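Local coordinates for protein MIPZ (Caulobacter crescentus, PDB 2XJ9) that is an ATPase that inhibits cell division and is thought to position the division plane, acting through dimerisation and nucleoid binding, at residues N204-A207 with K208-F212. The protein carries 1 engineered substitution. Residues are numbered along the deposited sequence; the frame is centred on the assembly and turned at random.
Sequences NALA and KRVGF
N204 O receives K208 N at 3.2 Å, the first of the backbone bonds that carry helix 194-210 through its last turn, where L206 O takes V210 N, and A207 O accepts both G211 N, tilted 19° from the carbonyl plane, and V210 N, well above it, before G211 leaves the helix with positive phi (81°). In that conformation a CB on G211 would press on the preceding carbonyl oxygen; its own carbonyl oxygen accepts a hydrogen bond from R167.

The chain thereby doubles back and brings F212 beside the turn it has just left. A chi1 of 57° tucks the F212 ring back over the helix end, so that one face lies over A207 CA, offset toward the rim. This A207 CA makes a CH-pi contact 3.9 Å from the F212 ring centroid, while A207 CB touches F212 CE2 at 3.7 Å. L206 meets the same ring obliquely, L206 CG lying 4.0 Å from F212 CE1. It also runs alongside V210, with L206 CD1 3.7 Å from V210 CG2. W181 stacks edge-to-face with F212, and V183 also touches it. Were F212 shortened to an alanine, A207 and L206 would probably lose their aromatic partner and W181 its stack, opening a gap between helix and sheet.

Such a glycine-terminated helix end, closed by an apolar residue folded back, belongs here to the beta-alpha-beta crossover from strand 180-186 through helix 194-210 into strand 213-215, at one edge of the parallel sheet of this P-loop ATPase.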
loop_
_atom_site.group_PDB
_atom_site.type_symbol
_atom_site.label_atom_id
_atom_site.label_comp_id
_atom_site.label_asym_id
_atom_site.label_seq_id
_atom_site.Cartn_x
_atom_site.Cartn_y
_atom_site.Cartn_z
ATOM N N ASN A 204 9.478 19.770 -3.344
ATOM C CA ASN A 204 9.193 21.157 -3.681
ATOM C C ASN A 204 9.341 21.424 -5.170
ATOM O O ASN A 204 8.492 22.074 -5.779
ATOM C CB ASN A 204 10.079 22.111 -2.874
ATOM C CG ASN A 204 9.778 22.063 -1.389
ATOM O OD1 ASN A 204 8.623 21.932 -0.989
ATOM N ND2 ASN A 204 10.817 22.160 -0.564
ATOM N N ALA A 205 10.421 20.919 -5.756
ATOM C CA ALA A 205 10.701 21.162 -7.166
ATOM C C ALA A 205 9.520 20.696 -7.980
ATOM O O ALA A 205 9.058 21.398 -8.880
ATOM C CB ALA A 205 11.955 20.431 -7.596
ATOM N N LEU A 206 9.034 19.504 -7.632
ATOM C CA LEU A 206 7.908 18.877 -8.308
ATOM C C LEU A 206 6.634 19.688 -8.166
ATOM O O LEU A 206 5.855 19.785 -9.105
ATOM C CB LEU A 206 7.685 17.477 -7.752
ATOM C CG LEU A 206 6.666 16.629 -8.508
ATOM C CD1 LEU A 206 7.041 16.580 -9.952
ATOM C CD2 LEU A 206 6.631 15.218 -7.927
ATOM N N ALA A 207 6.421 20.259 -6.986
ATOM C CA ALA A 207 5.245 21.079 -6.736
ATOM C C ALA A 207 5.153 22.196 -7.778
ATOM O O ALA A 207 4.109 22.402 -8.393
ATOM C CB ALA A 207 5.283 21.644 -5.320
ATOM N N LYS A 208 6.261 22.897 -7.989
ATOM C CA LYS A 208 6.310 23.958 -8.991
ATOM C C LYS A 208 5.988 23.450 -10.403
ATOM O O LYS A 208 5.392 24.156 -11.199
ATOM C CB LYS A 208 7.692 24.636 -8.996
ATOM C CG LYS A 208 8.096 25.322 -7.690
ATOM C CD LYS A 208 9.403 26.114 -7.862
ATOM C CE LYS A 208 10.205 26.238 -6.555
ATOM N NZ LYS A 208 10.973 24.995 -6.202
ATOM N N ARG A 209 6.411 22.236 -10.722
ATOM C CA ARG A 209 6.191 21.703 -12.060
ATOM C C ARG A 209 4.760 21.228 -12.263
ATOM O O ARG A 209 4.234 21.322 -13.366
ATOM C CB ARG A 209 7.149 20.543 -12.356
ATOM C CG ARG A 209 8.309 20.887 -13.268
ATOM C CD ARG A 209 9.497 21.242 -12.425
ATOM N NE ARG A 209 10.727 20.582 -12.737
ATOM C CZ ARG A 209 11.950 20.822 -12.272
ATOM N NH1 ARG A 209 12.253 21.793 -11.410
ATOM N NH2 ARG A 209 12.898 20.023 -12.726
ATOM N N VAL A 210 4.138 20.717 -11.199
ATOM C CA VAL A 210 2.902 19.944 -11.329
ATOM C C VAL A 210 1.690 20.599 -10.685
ATOM O O VAL A 210 0.556 20.222 -10.952
ATOM C CB VAL A 210 3.071 18.510 -10.754
ATOM C CG1 VAL A 210 1.713 17.850 -10.543
ATOM C CG2 VAL A 210 3.949 17.674 -11.672
ATOM N N GLY A 211 1.932 21.571 -9.821
ATOM C CA GLY A 211 0.846 22.334 -9.246
ATOM C C GLY A 211 0.100 21.711 -8.074
ATOM O O GLY A 211 -1.144 21.694 -8.025
ATOM N N PHE A 212 0.850 21.205 -7.105
ATOM C CA PHE A 212 0.248 20.920 -5.819
ATOM C C PHE A 212 0.965 21.720 -4.739
ATOM O O PHE A 212 2.012 22.329 -4.993
ATOM C CB PHE A 212 0.241 19.420 -5.512
ATOM C CG PHE A 212 1.586 18.790 -5.530
ATOM C CD1 PHE A 212 1.981 18.011 -6.599
ATOM C CD2 PHE A 212 2.458 18.962 -4.460
ATOM C CE1 PHE A 212 3.232 17.422 -6.612
ATOM C CE2 PHE A 212 3.711 18.373 -4.464
ATOM C CZ PHE A 212 4.101 17.601 -5.542
#